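Local coordinates for Poly(A) RNA polymerase protein 2 (Saccharomyces cerevisiae, PDB 3NYB) that probably adds adenylate tails to RNA as the catalytic subunit of the TRAMP surveillance complex, working as a heterodimer with the zinc-knuckle protein Air2, at residues N228-L236 with V244-S252; L218-K227 with K286-T297. The protein carries 1 engineered substitution. All coordinates share one frame; numbering follows the deposited sequence.

Interaction 1 (N228-L236 with V244-S252); sequences NFGYDDVAL and VYFPKSTWS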
loop_
_atom_site.group_PDB
_atom_site.type_symbol
_atom_site.label_atom_id
_atom_site.label_comp_id
_atom_site.label_asym_id
_atom_site.label_seq_id
_atom_site.Cartn_x
_atom_site.Cartn_y
_atom_site.Cartn_z
ATOM N N ASN A 228 -11.612 -3.645 -11.954
ATOM C CA ASN A 228 -12.696 -2.717 -12.264
ATOM C C ASN A 228 -12.316 -1.258 -12.420
ATOM O O ASN A 228 -13.003 -0.519 -13.120
ATOM C CB ASN A 228 -13.787 -2.816 -11.204
ATOM C CG ASN A 228 -14.202 -4.235 -10.942
ATOM O OD1 ASN A 228 -14.435 -5.008 -11.870
ATOM N ND2 ASN A 228 -14.289 -4.595 -9.672
ATOM N N PHE A 229 -11.252 -0.822 -11.757
ATOM C CA PHE A 229 -10.969 0.604 -11.733
ATOM C C PHE A 229 -10.682 1.135 -13.138
ATOM O O PHE A 229 -9.852 0.592 -13.866
ATOM C CB PHE A 229 -9.836 0.937 -10.764
ATOM C CG PHE A 229 -9.657 2.415 -10.531
ATOM C CD1 PHE A 229 -10.375 3.070 -9.550
ATOM C CD2 PHE A 229 -8.772 3.151 -11.305
ATOM C CE1 PHE A 229 -10.210 4.437 -9.340
ATOM C CE2 PHE A 229 -8.602 4.515 -11.102
ATOM C CZ PHE A 229 -9.326 5.156 -10.117
ATOM N N GLY A 230 -11.395 2.192 -13.517
ATOM C CA GLY A 230 -11.223 2.797 -14.824
ATOM C C GLY A 230 -9.957 3.625 -14.892
ATOM O O GLY A 230 -10.003 4.852 -14.865
ATOM N N TYR A 231 -8.821 2.948 -14.971
ATOM C CA TYR A 231 -7.534 3.626 -14.996
ATOM C C TYR A 231 -7.460 4.663 -16.097
ATOM O O TYR A 231 -6.937 5.757 -15.891
ATOM C CB TYR A 231 -6.407 2.608 -15.151
ATOM C CG TYR A 231 -6.139 1.868 -13.873
ATOM C CD1 TYR A 231 -5.269 2.388 -12.927
ATOM C CD2 TYR A 231 -6.774 0.668 -13.598
ATOM C CE1 TYR A 231 -5.025 1.725 -11.751
ATOM C CE2 TYR A 231 -6.539 -0.008 -12.419
ATOM C CZ TYR A 231 -5.662 0.528 -11.497
ATOM O OH TYR A 231 -5.417 -0.126 -10.313
ATOM N N ASP A 232 -7.985 4.306 -17.265
ATOM C CA ASP A 232 -7.993 5.198 -18.418
ATOM C C ASP A 232 -8.707 6.513 -18.120
ATOM O O ASP A 232 -8.221 7.578 -18.494
ATOM C CB ASP A 232 -8.644 4.510 -19.627
ATOM C CG ASP A 232 -7.705 3.541 -20.328
ATOM O OD1 ASP A 232 -6.767 4.002 -21.017
ATOM O OD2 ASP A 232 -7.915 2.317 -20.200
ATOM N N ASP A 233 -9.841 6.437 -17.425
ATOM C CA ASP A 233 -10.755 7.576 -17.298
ATOM C C ASP A 233 -10.918 8.196 -15.895
ATOM O O ASP A 233 -11.362 9.336 -15.782
ATOM C CB ASP A 233 -12.141 7.194 -17.835
ATOM C CG ASP A 233 -12.083 6.552 -19.212
ATOM O OD1 ASP A 233 -11.612 7.204 -20.166
ATOM O OD2 ASP A 233 -12.528 5.394 -19.345
ATOM N N VAL A 234 -10.579 7.463 -14.835
ATOM C CA VAL A 234 -10.824 7.952 -13.476
ATOM C C VAL A 234 -9.559 8.365 -12.720
ATOM O O VAL A 234 -8.549 7.669 -12.762
ATOM C CB VAL A 234 -11.576 6.906 -12.633
ATOM C CG1 VAL A 234 -11.983 7.497 -11.291
ATOM C CG2 VAL A 234 -12.787 6.397 -13.383
ATOM N N ALA A 235 -9.630 9.493 -12.016
ATOM C CA ALA A 235 -8.507 9.988 -11.219
ATOM C C ALA A 235 -8.876 10.073 -9.741
ATOM O O ALA A 235 -10.053 10.000 -9.384
ATOM C CB ALA A 235 -8.054 11.348 -11.725
ATOM N N LEU A 236 -7.871 10.227 -8.882
ATOM C CA LEU A 236 -8.110 10.307 -7.445
ATOM C C LEU A 236 -7.641 11.630 -6.874
ATOM O O LEU A 236 -6.581 12.131 -7.247
ATOM C CB LEU A 236 -7.416 9.163 -6.700
ATOM C CG LEU A 236 -8.043 7.776 -6.778
ATOM C CD1 LEU A 236 -7.594 7.108 -8.032
ATOM C CD2 LEU A 236 -7.616 6.967 -5.582
ATOM N N VAL A 244 -12.042 11.143 -3.358
ATOM C CA VAL A 244 -12.877 11.566 -4.473
ATOM C C VAL A 244 -12.371 11.008 -5.796
ATOM O O VAL A 244 -11.166 10.924 -6.014
ATOM C CB VAL A 244 -12.881 13.107 -4.567
ATOM C CG1 VAL A 244 -12.946 13.570 -6.014
ATOM C CG2 VAL A 244 -14.010 13.685 -3.747
ATOM N N TYR A 245 -13.287 10.614 -6.676
ATOM C CA TYR A 245 -12.920 10.350 -8.062
ATOM C C TYR A 245 -13.326 11.539 -8.920
ATOM O O TYR A 245 -14.354 12.169 -8.677
ATOM C CB TYR A 245 -13.632 9.117 -8.624
ATOM C CG TYR A 245 -13.428 7.819 -7.884
ATOM C CD1 TYR A 245 -12.307 7.601 -7.096
ATOM C CD2 TYR A 245 -14.349 6.789 -8.012
ATOM C CE1 TYR A 245 -12.129 6.397 -6.426
ATOM C CE2 TYR A 245 -14.176 5.585 -7.355
ATOM C CZ TYR A 245 -13.066 5.393 -6.561
ATOM O OH TYR A 245 -12.905 4.192 -5.907
ATOM N N PHE A 246 -12.523 11.849 -9.928
ATOM C CA PHE A 246 -12.973 12.752 -10.978
ATOM C C PHE A 246 -12.461 12.294 -12.335
ATOM O O PHE A 246 -11.400 11.687 -12.419
ATOM C CB PHE A 246 -12.611 14.217 -10.685
ATOM C CG PHE A 246 -11.150 14.463 -10.429
ATOM C CD1 PHE A 246 -10.294 14.780 -11.469
ATOM C CD2 PHE A 246 -10.644 14.426 -9.139
ATOM C CE1 PHE A 246 -8.953 15.027 -11.231
ATOM C CE2 PHE A 246 -9.307 14.673 -8.896
ATOM C CZ PHE A 246 -8.459 14.972 -9.943
ATOM N N PRO A 247 -13.231 12.563 -13.403
ATOM C CA PRO A 247 -12.862 12.079 -14.738
ATOM C C PRO A 247 -11.622 12.807 -15.251
ATOM O O PRO A 247 -11.450 13.993 -14.976
ATOM C CB PRO A 247 -14.089 12.428 -15.595
ATOM C CG PRO A 247 -15.175 12.825 -14.620
ATOM C CD PRO A 247 -14.464 13.369 -13.433
ATOM N N LYS A 248 -10.762 12.103 -15.975
ATOM C CA LYS A 248 -9.539 12.709 -16.479
ATOM C C LYS A 248 -9.874 13.953 -17.276
ATOM O O LYS A 248 -9.197 14.978 -17.168
ATOM C CB LYS A 248 -8.778 11.725 -17.368
ATOM C CG LYS A 248 -8.401 10.418 -16.689
ATOM C CD LYS A 248 -7.241 10.598 -15.733
ATOM C CE LYS A 248 -6.871 9.279 -15.075
ATOM N NZ LYS A 248 -6.144 8.365 -16.000
ATOM N N SER A 249 -10.937 13.848 -18.068
ATOM C CA SER A 249 -11.337 14.890 -19.009
ATOM C C SER A 249 -11.554 16.259 -18.368
ATOM O O SER A 249 -11.447 17.281 -19.044
ATOM C CB SER A 249 -12.591 14.450 -19.762
ATOM O OG SER A 249 -13.462 13.736 -18.903
ATOM N N THR A 250 -11.848 16.279 -17.070
ATOM C CA THR A 250 -12.063 17.532 -16.349
ATOM C C THR A 250 -10.758 18.108 -15.802
ATOM O O THR A 250 -10.672 19.303 -15.514
ATOM C CB THR A 250 -13.065 17.363 -15.184
ATOM O OG1 THR A 250 -12.389 16.840 -14.033
ATOM C CG2 THR A 250 -14.199 16.429 -15.577
ATOM N N TRP A 251 -9.747 17.258 -15.652
ATOM C CA TRP A 251 -8.445 17.715 -15.177
ATOM C C TRP A 251 -7.695 18.324 -16.343
ATOM O O TRP A 251 -6.929 17.643 -17.021
ATOM C CB TRP A 251 -7.628 16.569 -14.575
ATOM C CG TRP A 251 -6.538 17.035 -13.644
ATOM C CD1 TRP A 251 -6.063 18.308 -13.510
ATOM C CD2 TRP A 251 -5.769 16.220 -12.738
ATOM N NE1 TRP A 251 -5.060 18.340 -12.568
ATOM C CE2 TRP A 251 -4.862 17.089 -12.090
ATOM C CE3 TRP A 251 -5.768 14.866 -12.426
ATOM C CZ2 TRP A 251 -3.957 16.612 -11.130
ATOM C CZ3 TRP A 251 -4.867 14.408 -11.473
ATOM C CH2 TRP A 251 -3.975 15.280 -10.838
ATOM N N SER A 252 -7.923 19.611 -16.574
ATOM C CA SER A 252 -7.356 20.299 -17.727
ATOM C C SER A 252 -5.850 20.497 -17.580
ATOM O O SER A 252 -5.114 20.509 -18.568
ATOM C CB SER A 252 -8.051 21.647 -17.927
ATOM O OG SER A 252 -9.460 21.505 -17.846
#
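An antiparallel beta hairpin in the Cid1-family region of the chain forms this contact, strand 234-236 pairing with strand 244-247. Ala235 and Phe246 are the hydrogen-bonded pair: Ala235 N gives to Phe246 O at 2.8 Å, and Phe246 N returns a bond to Ala235 O at 3.1 Å. The same pair meets on one face of the hairpin, where Ala235 CB lies over the Phe246 ring in a CH-pi contact. On the other face, Val234 CG1 reaches Tyr245 CB at 3.5 Å, and the edge of Phe229 is directed at the face of Tyr245 in a T-shaped pair, planes at 85°. Tyr50 of the Air2 chain packs on Val234. Beyond the strands, Lys248 N bonds Asp233 O (2.8 Å), while the side chain, bent at chi2 and chi4, runs along the carbonyls of residues 231-233. An alanine in place of Lys248 would remove the ammonium and is likely to leave the carbonyl of Tyr231 without this donor and the turn less firmly held to the hairpin. That ammonium meets the carbonyl nearly head-on, Lys248 NZ standing 2.7 Å from Tyr231 O at a C=O...N angle of 165°.

Interaction 2 (L218-K227 with K286-T297); sequences LIEFFELYGK and KKAFAGAFDLLT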
loop_
_atom_site.group_PDB
_atom_site.type_symbol
_atom_site.label_atom_id
_atom_site.label_comp_id
_atom_site.label_asym_id
_atom_site.label_seq_id
_atom_site.Cartn_x
_atom_site.Cartn_y
_atom_site.Cartn_z
ATOM N N LEU A 218 -9.395 -6.841 2.044
ATOM C CA LEU A 218 -8.154 -7.147 1.345
ATOM C C LEU A 218 -8.478 -7.678 -0.033
ATOM O O LEU A 218 -8.016 -7.157 -1.048
ATOM C CB LEU A 218 -7.328 -8.165 2.129
ATOM C CG LEU A 218 -5.816 -8.283 1.861
ATOM C CD1 LEU A 218 -5.438 -9.650 1.370
ATOM C CD2 LEU A 218 -5.294 -7.210 0.920
ATOM N N ILE A 219 -9.298 -8.713 -0.071
ATOM C CA ILE A 219 -9.726 -9.260 -1.342
ATOM C C ILE A 219 -10.364 -8.181 -2.208
ATOM O O ILE A 219 -9.947 -7.964 -3.337
ATOM C CB ILE A 219 -10.690 -10.429 -1.144
ATOM C CG1 ILE A 219 -9.923 -11.639 -0.616
ATOM C CG2 ILE A 219 -11.374 -10.768 -2.444
ATOM C CD1 ILE A 219 -10.779 -12.839 -0.398
ATOM N N GLU A 220 -11.352 -7.483 -1.662
ATOM C CA GLU A 220 -12.058 -6.454 -2.417
ATOM C C GLU A 220 -11.148 -5.307 -2.867
ATOM O O GLU A 220 -11.413 -4.658 -3.877
ATOM C CB GLU A 220 -13.254 -5.928 -1.622
ATOM C CG GLU A 220 -14.273 -7.006 -1.296
ATOM C CD GLU A 220 -15.353 -6.540 -0.338
ATOM O OE1 GLU A 220 -15.241 -5.422 0.204
ATOM O OE2 GLU A 220 -16.315 -7.302 -0.125
ATOM N N PHE A 221 -10.075 -5.055 -2.131
ATOM C CA PHE A 221 -9.118 -4.056 -2.569
ATOM C C PHE A 221 -8.459 -4.495 -3.877
ATOM O O PHE A 221 -8.321 -3.707 -4.806
ATOM C CB PHE A 221 -8.056 -3.797 -1.497
ATOM C CG PHE A 221 -6.863 -3.022 -1.998
ATOM C CD1 PHE A 221 -6.799 -1.653 -1.853
ATOM C CD2 PHE A 221 -5.802 -3.671 -2.606
ATOM C CE1 PHE A 221 -5.699 -0.935 -2.307
ATOM C CE2 PHE A 221 -4.704 -2.960 -3.060
ATOM C CZ PHE A 221 -4.653 -1.593 -2.912
ATOM N N PHE A 222 -8.037 -5.751 -3.943
ATOM C CA PHE A 222 -7.408 -6.261 -5.155
ATOM C C PHE A 222 -8.414 -6.383 -6.288
ATOM O O PHE A 222 -8.056 -6.330 -7.465
ATOM C CB PHE A 222 -6.746 -7.615 -4.899
ATOM C CG PHE A 222 -5.529 -7.537 -4.023
ATOM C CD1 PHE A 222 -4.492 -6.676 -4.337
ATOM C CD2 PHE A 222 -5.421 -8.328 -2.895
ATOM C CE1 PHE A 222 -3.375 -6.600 -3.539
ATOM C CE2 PHE A 222 -4.313 -8.256 -2.096
ATOM C CZ PHE A 222 -3.284 -7.392 -2.415
ATOM N N GLU A 223 -9.677 -6.553 -5.920
ATOM C CA GLU A 223 -10.754 -6.671 -6.887
ATOM C C GLU A 223 -11.028 -5.324 -7.529
ATOM O O GLU A 223 -11.165 -5.210 -8.744
ATOM C CB GLU A 223 -12.013 -7.173 -6.189
ATOM C CG GLU A 223 -13.231 -7.224 -7.074
ATOM C CD GLU A 223 -14.471 -7.604 -6.308
ATOM O OE1 GLU A 223 -15.129 -8.594 -6.698
ATOM O OE2 GLU A 223 -14.777 -6.911 -5.311
ATOM N N LEU A 224 -11.105 -4.294 -6.698
ATOM C CA LEU A 224 -11.341 -2.955 -7.196
ATOM C C LEU A 224 -10.226 -2.547 -8.137
ATOM O O LEU A 224 -10.462 -2.253 -9.306
ATOM C CB LEU A 224 -11.456 -1.965 -6.038
ATOM C CG LEU A 224 -11.879 -0.552 -6.425
ATOM C CD1 LEU A 224 -10.696 0.256 -6.866
ATOM C CD2 LEU A 224 -12.926 -0.591 -7.525
ATOM N N TYR A 225 -9.002 -2.552 -7.624
ATOM C CA TYR A 225 -7.857 -2.018 -8.352
ATOM C C TYR A 225 -7.234 -3.016 -9.313
ATOM O O TYR A 225 -6.302 -2.687 -10.039
ATOM C CB TYR A 225 -6.799 -1.502 -7.379
ATOM C CG TYR A 225 -7.264 -0.329 -6.553
ATOM C CD1 TYR A 225 -7.626 0.864 -7.155
ATOM C CD2 TYR A 225 -7.335 -0.407 -5.170
ATOM C CE1 TYR A 225 -8.045 1.946 -6.406
ATOM C CE2 TYR A 225 -7.757 0.670 -4.415
ATOM C CZ TYR A 225 -8.110 1.844 -5.041
ATOM O OH TYR A 225 -8.533 2.921 -4.300
ATOM N N GLY A 226 -7.752 -4.236 -9.327
ATOM C CA GLY A 226 -7.231 -5.244 -10.230
ATOM C C GLY A 226 -8.144 -5.529 -11.413
ATOM O O GLY A 226 -7.674 -5.925 -12.480
ATOM N N LYS A 227 -9.445 -5.317 -11.237
ATOM C CA LYS A 227 -10.424 -5.761 -12.228
ATOM C C LYS A 227 -11.371 -4.686 -12.746
ATOM O O LYS A 227 -11.872 -4.800 -13.859
ATOM C CB LYS A 227 -11.240 -6.927 -11.672
ATOM C CG LYS A 227 -10.429 -8.213 -11.504
ATOM C CD LYS A 227 -11.139 -9.227 -10.614
ATOM C CE LYS A 227 -12.416 -9.769 -11.249
ATOM N NZ LYS A 227 -13.268 -10.496 -10.252
ATOM N N LYS A 286 -1.700 -3.668 -12.453
ATOM C CA LYS A 286 -3.087 -4.123 -12.498
ATOM C C LYS A 286 -3.177 -5.631 -12.676
ATOM O O LYS A 286 -3.990 -6.290 -12.026
ATOM C CB LYS A 286 -3.851 -3.429 -13.624
ATOM C CG LYS A 286 -5.266 -3.949 -13.821
ATOM C CD LYS A 286 -6.010 -3.136 -14.865
ATOM C CE LYS A 286 -7.445 -3.631 -15.047
ATOM N NZ LYS A 286 -8.122 -2.938 -16.177
ATOM N N LYS A 287 -2.351 -6.178 -13.562
ATOM C CA LYS A 287 -2.279 -7.632 -13.714
ATOM C C LYS A 287 -1.974 -8.314 -12.383
ATOM O O LYS A 287 -2.565 -9.334 -12.058
ATOM C CB LYS A 287 -1.238 -8.045 -14.765
ATOM C CG LYS A 287 -1.834 -8.397 -16.114
ATOM C CD LYS A 287 -1.460 -7.406 -17.203
ATOM C CE LYS A 287 -0.105 -7.760 -17.810
ATOM N NZ LYS A 287 0.070 -7.214 -19.189
ATOM N N ALA A 288 -1.062 -7.734 -11.609
ATOM C CA ALA A 288 -0.635 -8.339 -10.353
ATOM C C ALA A 288 -1.727 -8.320 -9.276
ATOM O O ALA A 288 -1.953 -9.333 -8.612
ATOM C CB ALA A 288 0.647 -7.693 -9.850
ATOM N N PHE A 289 -2.413 -7.190 -9.106
ATOM C CA PHE A 289 -3.538 -7.157 -8.170
ATOM C C PHE A 289 -4.572 -8.223 -8.520
ATOM O O PHE A 289 -5.099 -8.911 -7.651
ATOM C CB PHE A 289 -4.217 -5.789 -8.147
ATOM C CG PHE A 289 -3.402 -4.715 -7.498
ATOM C CD1 PHE A 289 -2.525 -5.016 -6.471
ATOM C CD2 PHE A 289 -3.528 -3.399 -7.898
ATOM C CE1 PHE A 289 -1.777 -4.027 -5.873
ATOM C CE2 PHE A 289 -2.787 -2.407 -7.301
ATOM C CZ PHE A 289 -1.907 -2.722 -6.283
ATOM N N ALA A 290 -4.871 -8.341 -9.805
ATOM C CA ALA A 290 -5.827 -9.327 -10.252
ATOM C C ALA A 290 -5.302 -10.711 -9.883
ATOM O O ALA A 290 -6.046 -11.560 -9.397
ATOM C CB ALA A 290 -6.025 -9.209 -11.739
ATOM N N GLY A 291 -4.010 -10.929 -10.115
ATOM C CA GLY A 291 -3.356 -12.150 -9.684
ATOM C C GLY A 291 -3.592 -12.396 -8.203
ATOM O O GLY A 291 -3.904 -13.510 -7.783
ATOM N N ALA A 292 -3.460 -11.340 -7.409
ATOM C CA ALA A 292 -3.614 -11.466 -5.972
ATOM C C ALA A 292 -5.048 -11.870 -5.629
ATOM O O ALA A 292 -5.283 -12.800 -4.856
ATOM C CB ALA A 292 -3.223 -10.169 -5.283
ATOM N N PHE A 293 -6.004 -11.166 -6.214
ATOM C CA PHE A 293 -7.406 -11.536 -6.098
ATOM C C PHE A 293 -7.628 -13.005 -6.477
ATOM O O PHE A 293 -8.222 -13.763 -5.714
ATOM C CB PHE A 293 -8.239 -10.628 -6.993
ATOM C CG PHE A 293 -9.677 -10.988 -7.034
ATOM C CD1 PHE A 293 -10.587 -10.331 -6.227
ATOM C CD2 PHE A 293 -10.130 -11.984 -7.881
ATOM C CE1 PHE A 293 -11.923 -10.659 -6.260
ATOM C CE2 PHE A 293 -11.462 -12.321 -7.918
ATOM C CZ PHE A 293 -12.363 -11.656 -7.107
ATOM N N ASP A 294 -7.149 -13.406 -7.654
ATOM C CA ASP A 294 -7.313 -14.783 -8.116
ATOM C C ASP A 294 -6.765 -15.772 -7.098
ATOM O O ASP A 294 -7.425 -16.758 -6.767
ATOM C CB ASP A 294 -6.619 -14.996 -9.461
ATOM C CG ASP A 294 -7.340 -14.314 -10.608
ATOM O OD1 ASP A 294 -8.272 -13.523 -10.348
ATOM O OD2 ASP A 294 -6.972 -14.567 -11.775
ATOM N N LEU A 295 -5.559 -15.501 -6.603
ATOM C CA LEU A 295 -4.893 -16.386 -5.652
ATOM C C LEU A 295 -5.651 -16.495 -4.332
ATOM O O LEU A 295 -5.916 -17.600 -3.852
ATOM C CB LEU A 295 -3.462 -15.915 -5.400
ATOM C CG LEU A 295 -2.439 -16.148 -6.519
ATOM C CD1 LEU A 295 -1.312 -15.124 -6.482
ATOM C CD2 LEU A 295 -1.878 -17.550 -6.442
ATOM N N LEU A 296 -6.004 -15.347 -3.755
ATOM C CA LEU A 296 -6.736 -15.305 -2.486
ATOM C C LEU A 296 -8.093 -16.003 -2.559
ATOM O O LEU A 296 -8.413 -16.844 -1.714
ATOM C CB LEU A 296 -6.942 -13.865 -2.019
ATOM C CG LEU A 296 -5.711 -13.056 -1.618
ATOM C CD1 LEU A 296 -6.129 -11.620 -1.347
ATOM C CD2 LEU A 296 -5.028 -13.649 -0.399
ATOM N N THR A 297 -8.887 -15.637 -3.564
ATOM C CA THR A 297 -10.217 -16.207 -3.740
ATOM C C THR A 297 -10.149 -17.700 -4.043
ATOM O O THR A 297 -10.907 -18.487 -3.472
ATOM C CB THR A 297 -11.007 -15.489 -4.846
ATOM O OG1 THR A 297 -10.373 -15.704 -6.112
ATOM C CG2 THR A 297 -11.073 -13.998 -4.563
#
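Helices 218-227 and 286-297 run roughly antiparallel, their N-to-C directions 144° apart and their axes approaching to 7.4 Å, with Gly226 CA only 4.3 Å from Ala290 CA. Gly226 has no side chain here, and its CA packs against Phe289 CB at 3.7 Å. Phe289 enters as a knob among Phe221, Phe222, Tyr225 and Gly226. Its ring face receives the edge of Phe221, a T-shaped pair with planes at 75°, while Phe222 meets it obliquely. Ala292 CB sits over the centre of the Phe222 ring, 3.6 Å from the centroid, and Leu296 CD1 comes to that ring's edge, 3.7 Å from Phe222 CD2. With CG anti to the backbone N (chi1 175°), Phe293 extends alongside Glu223, whose CB approaches Phe293 CD1 at 3.5 Å. Lys227 CD covers one face of the Phe293 ring, and Thr297 CG2 of the same helix covers the opposite face. The carboxylate of Glu223 goes on to a salt bridge with Arg26 of the Air2 chain, and Phe170 of helix 160-173 meets Phe222 from outside the pair. No hydrogen bond joins the two segments: cohesion comes from aromatic, aliphatic and CH-pi contacts, so it probably depends on shape, while polar ends such as that of Glu223 serve the heterodimer interface.

Interaction 1 is nested along the chain inside the loop closed by interaction 2: helix 214-228 leads through the short loop 229-233 into the hairpin of strands 234-238 and 243-247, and helix 282-304 comes later to pack against the first helix. Their centres lie about 20 Å apart, yet they adjoin at the helix-to-hairpin junction. There Tyr231 OH is 2.7 Å from Tyr225 O, a probable hydrogen bond, and the Tyr231 ring rests on the Lys286 side chain, tying the turn to both helices. The Air2 chain touches both contacts, with Ser67 of that chain bonding Asp233 and Ser68 bonding Lys286, so helix pair and hairpin together contribute to the surface that holds this subunit.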